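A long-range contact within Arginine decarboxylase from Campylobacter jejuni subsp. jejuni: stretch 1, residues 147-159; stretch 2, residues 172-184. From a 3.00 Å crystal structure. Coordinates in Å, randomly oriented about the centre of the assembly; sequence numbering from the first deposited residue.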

# COMPACT_ATOMS: atom_id res chain seq x y z
N ALA B 147 -9.00 -3.70 -33.00
CA ALA B 147 -8.35 -3.93 -34.28
C ALA B 147 -9.24 -3.41 -35.40
O ALA B 147 -8.78 -2.71 -36.31
CB ALA B 147 -8.11 -5.42 -34.47
N GLU B 148 -10.53 -3.77 -35.31
CA GLU B 148 -11.54 -3.39 -36.30
C GLU B 148 -11.70 -1.88 -36.31
O GLU B 148 -12.06 -1.28 -37.32
CB GLU B 148 -12.87 -4.07 -35.94
CG GLU B 148 -12.72 -5.59 -35.88
CD GLU B 148 -13.79 -6.27 -35.05
OE1 GLU B 148 -14.56 -5.57 -34.35
OE2 GLU B 148 -13.84 -7.54 -35.08
N MSE B 149 -11.41 -1.28 -35.17
CA MSE B 149 -11.51 0.15 -34.98
C MSE B 149 -10.40 0.87 -35.72
O MSE B 149 -10.43 2.09 -35.87
CB MSE B 149 -11.40 0.42 -33.50
CG MSE B 149 -11.76 1.80 -33.05
SE MSE B 149 -11.77 1.74 -31.12
CE MSE B 149 -13.31 0.50 -30.89
N GLY B 150 -9.41 0.10 -36.16
CA GLY B 150 -8.27 0.65 -36.88
C GLY B 150 -6.99 0.80 -36.05
O GLY B 150 -6.02 1.42 -36.51
N HIS B 151 -6.97 0.24 -34.85
CA HIS B 151 -5.81 0.35 -33.97
C HIS B 151 -4.74 -0.69 -34.22
O HIS B 151 -5.01 -1.78 -34.72
CB HIS B 151 -6.25 0.25 -32.51
CG HIS B 151 -6.40 1.57 -31.84
ND1 HIS B 151 -7.46 1.86 -31.00
CD2 HIS B 151 -5.63 2.69 -31.88
CE1 HIS B 151 -7.33 3.10 -30.55
NE2 HIS B 151 -6.23 3.62 -31.07
N ASN B 152 -3.52 -0.36 -33.85
CA ASN B 152 -2.43 -1.29 -34.02
C ASN B 152 -2.28 -2.06 -32.71
O ASN B 152 -1.33 -1.84 -31.96
CB ASN B 152 -1.16 -0.51 -34.32
CG ASN B 152 0.02 -1.40 -34.50
OD1 ASN B 152 1.13 -0.92 -34.75
ND2 ASN B 152 -0.18 -2.71 -34.38
N ILE B 153 -3.21 -2.97 -32.44
CA ILE B 153 -3.18 -3.73 -31.19
C ILE B 153 -2.55 -5.11 -31.31
O ILE B 153 -2.67 -5.78 -32.34
CB ILE B 153 -4.60 -3.84 -30.59
CG1 ILE B 153 -4.54 -4.50 -29.21
CG2 ILE B 153 -5.51 -4.63 -31.51
CD1 ILE B 153 -5.87 -4.51 -28.48
N THR B 154 -1.85 -5.52 -30.25
CA THR B 154 -1.19 -6.83 -30.18
C THR B 154 -1.59 -7.50 -28.88
O THR B 154 -1.36 -6.96 -27.80
CB THR B 154 0.37 -6.69 -30.18
OG1 THR B 154 0.81 -6.12 -31.43
CG2 THR B 154 1.03 -8.05 -29.98
N LEU B 155 -2.19 -8.69 -28.97
CA LEU B 155 -2.58 -9.43 -27.77
C LEU B 155 -1.46 -10.39 -27.41
O LEU B 155 -1.18 -11.32 -28.15
CB LEU B 155 -3.86 -10.23 -28.02
CG LEU B 155 -5.19 -9.62 -27.62
CD1 LEU B 155 -5.19 -8.13 -27.78
CD2 LEU B 155 -6.27 -10.26 -28.45
N THR B 156 -0.83 -10.17 -26.27
CA THR B 156 0.25 -11.05 -25.83
C THR B 156 -0.30 -12.22 -25.01
O THR B 156 -0.84 -12.02 -23.92
CB THR B 156 1.27 -10.26 -25.00
OG1 THR B 156 1.84 -9.22 -25.79
CG2 THR B 156 2.37 -11.18 -24.52
N ILE B 157 -0.16 -13.44 -25.54
CA ILE B 157 -0.64 -14.66 -24.87
C ILE B 157 0.22 -15.04 -23.67
O ILE B 157 1.45 -15.03 -23.74
CB ILE B 157 -0.65 -15.88 -25.86
CG1 ILE B 157 -1.88 -15.81 -26.75
CG2 ILE B 157 -0.68 -17.20 -25.11
CD1 ILE B 157 -1.84 -14.67 -27.71
N GLU B 158 -0.43 -15.39 -22.56
CA GLU B 158 0.27 -15.78 -21.35
C GLU B 158 0.29 -17.31 -21.24
O GLU B 158 1.13 -17.88 -20.55
CB GLU B 158 -0.44 -15.20 -20.13
CG GLU B 158 -0.70 -13.71 -20.21
CD GLU B 158 0.57 -12.89 -20.15
OE1 GLU B 158 1.42 -13.22 -19.30
OE2 GLU B 158 0.72 -11.93 -20.94
N GLY B 159 -0.66 -17.95 -21.92
CA GLY B 159 -0.75 -19.40 -21.91
C GLY B 159 -1.47 -19.95 -23.14
O GLY B 159 -2.30 -19.25 -23.74
N GLU B 172 -14.88 -16.01 -35.57
CA GLU B 172 -16.22 -15.61 -35.15
C GLU B 172 -16.41 -14.13 -35.43
O GLU B 172 -17.52 -13.69 -35.71
CB GLU B 172 -16.42 -15.87 -33.66
CG GLU B 172 -17.34 -17.03 -33.34
CD GLU B 172 -17.80 -17.00 -31.89
OE1 GLU B 172 -18.66 -17.83 -31.52
OE2 GLU B 172 -17.29 -16.15 -31.12
N ARG B 173 -15.33 -13.36 -35.33
CA ARG B 173 -15.40 -11.92 -35.58
C ARG B 173 -15.35 -11.61 -37.06
O ARG B 173 -15.89 -12.34 -37.88
CB ARG B 173 -14.25 -11.20 -34.87
CG ARG B 173 -14.21 -11.41 -33.37
CD ARG B 173 -15.32 -10.67 -32.69
NE ARG B 173 -15.25 -9.25 -32.98
CZ ARG B 173 -16.00 -8.33 -32.36
NH1 ARG B 173 -16.86 -8.71 -31.43
NH2 ARG B 173 -15.87 -7.05 -32.68
N PHE B 174 -14.69 -10.52 -37.42
CA PHE B 174 -14.60 -10.13 -38.81
C PHE B 174 -13.20 -10.26 -39.37
O PHE B 174 -12.33 -10.91 -38.78
CB PHE B 174 -15.09 -8.70 -38.97
CG PHE B 174 -16.34 -8.42 -38.21
CD1 PHE B 174 -17.50 -9.15 -38.47
CD2 PHE B 174 -16.36 -7.46 -37.21
CE1 PHE B 174 -18.67 -8.91 -37.75
CE2 PHE B 174 -17.52 -7.21 -36.49
CZ PHE B 174 -18.67 -7.94 -36.75
N LYS B 175 -12.98 -9.63 -40.52
CA LYS B 175 -11.68 -9.69 -41.18
C LYS B 175 -10.56 -9.14 -40.31
O LYS B 175 -9.57 -9.83 -40.06
CB LYS B 175 -11.73 -8.91 -42.51
CG LYS B 175 -10.48 -9.06 -43.38
CD LYS B 175 -10.40 -10.43 -44.07
CE LYS B 175 -9.16 -10.54 -44.97
NZ LYS B 175 -7.88 -10.43 -44.21
N PRO B 176 -10.70 -7.90 -39.83
CA PRO B 176 -9.65 -7.31 -38.98
C PRO B 176 -9.38 -8.11 -37.71
O PRO B 176 -10.27 -8.30 -36.87
CB PRO B 176 -10.19 -5.90 -38.68
CG PRO B 176 -11.12 -5.64 -39.85
CD PRO B 176 -11.82 -6.96 -40.00
N LYS B 177 -8.15 -8.60 -37.57
CA LYS B 177 -7.78 -9.35 -36.39
C LYS B 177 -6.53 -8.76 -35.76
O LYS B 177 -5.64 -8.24 -36.44
CB LYS B 177 -7.58 -10.84 -36.72
CG LYS B 177 -7.38 -11.17 -38.20
CD LYS B 177 -7.31 -12.68 -38.47
CE LYS B 177 -8.60 -13.40 -38.09
NZ LYS B 177 -9.80 -12.89 -38.82
N PRO B 178 -6.45 -8.82 -34.42
CA PRO B 178 -5.28 -8.28 -33.72
C PRO B 178 -4.02 -9.09 -33.95
O PRO B 178 -4.06 -10.23 -34.41
CB PRO B 178 -5.73 -8.28 -32.27
CG PRO B 178 -6.65 -9.46 -32.20
CD PRO B 178 -7.44 -9.36 -33.47
N ASN B 179 -2.89 -8.47 -33.64
CA ASN B 179 -1.61 -9.14 -33.77
C ASN B 179 -1.44 -9.99 -32.54
O ASN B 179 -1.85 -9.61 -31.44
CB ASN B 179 -0.49 -8.13 -33.84
CG ASN B 179 -0.29 -7.63 -35.22
OD1 ASN B 179 0.38 -6.60 -35.43
ND2 ASN B 179 -0.85 -8.35 -36.20
N ILE B 180 -0.82 -11.15 -32.72
CA ILE B 180 -0.61 -12.05 -31.61
C ILE B 180 0.82 -11.96 -31.08
O ILE B 180 1.78 -11.95 -31.85
CB ILE B 180 -0.92 -13.48 -32.04
CG1 ILE B 180 -2.41 -13.61 -32.37
CG2 ILE B 180 -0.49 -14.44 -30.95
CD1 ILE B 180 -2.83 -14.97 -32.89
N GLY B 181 0.97 -11.88 -29.76
CA GLY B 181 2.30 -11.81 -29.17
C GLY B 181 2.48 -12.99 -28.23
O GLY B 181 1.51 -13.43 -27.61
N LEU B 182 3.69 -13.53 -28.13
CA LEU B 182 3.91 -14.66 -27.22
C LEU B 182 4.87 -14.29 -26.10
O LEU B 182 6.00 -13.89 -26.37
CB LEU B 182 4.45 -15.88 -27.98
CG LEU B 182 3.56 -16.49 -29.07
CD1 LEU B 182 4.21 -17.76 -29.59
CD2 LEU B 182 2.19 -16.82 -28.50
N ARG B 183 4.43 -14.41 -24.86
CA ARG B 183 5.28 -14.09 -23.72
C ARG B 183 6.16 -15.30 -23.43
O ARG B 183 5.66 -16.36 -23.05
CB ARG B 183 4.44 -13.76 -22.49
CG ARG B 183 5.26 -13.31 -21.31
CD ARG B 183 4.42 -13.09 -20.09
NE ARG B 183 5.21 -12.59 -18.97
CZ ARG B 183 4.78 -12.47 -17.72
NH1 ARG B 183 5.60 -11.99 -16.79
NH2 ARG B 183 3.54 -12.82 -17.39
N VAL B 184 7.46 -15.14 -23.59
CA VAL B 184 8.35 -16.26 -23.34
C VAL B 184 8.76 -16.40 -21.88
O VAL B 184 8.98 -15.42 -21.19
CB VAL B 184 9.60 -16.15 -24.21
CG1 VAL B 184 9.19 -16.11 -25.69
CG2 VAL B 184 10.39 -14.91 -23.84

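A glycine sits in the middle of this parallel strand pairing, and the geometry shows why a bare position suits it. Gly181 pairs with Thr156 at a CA–CA distance of only 4.0 Å, and a CB built on it would lie 3.0 Å from Thr156 OG1 and 3.2 Å from Thr154 CG2. The two threonines thus occupy the space above the glycine, on the face they share with Asn179.

The backbone ladder follows the parallel rule: alternate residues of each strand do the bonding. Asn179 N donates to Ile153 O (3.0 Å), Leu155 N to Asn179 O (2.7 Å), Gly181 N to Leu155 O (2.7 Å), Ile157 N to Gly181 O (2.7 Å) and Arg183 N to Ile157 O (3.2 Å).

The other face is aliphatic. Ile157 CD1 packs 3.5 Å from Ile180 CG2, and Ile157 CB lies 4.0 Å from Leu182 CD2. Before the strand, Pro178 is a shared apolar platform, touched by Ala147, Ile153 and Leu155; its CB is 3.7 Å from Ile153 CG2.

A salt bridge closes each end. Past the last bridge pair, an extended Arg183 brings NH2 within 2.9 Å of Glu158 OE1. Near the helix, Arg173 NE reaches Glu148 OE2 at 3.1 Å, while NH2 of Arg173 also bonds that carboxylate, so two guanidinium nitrogens engage one acid.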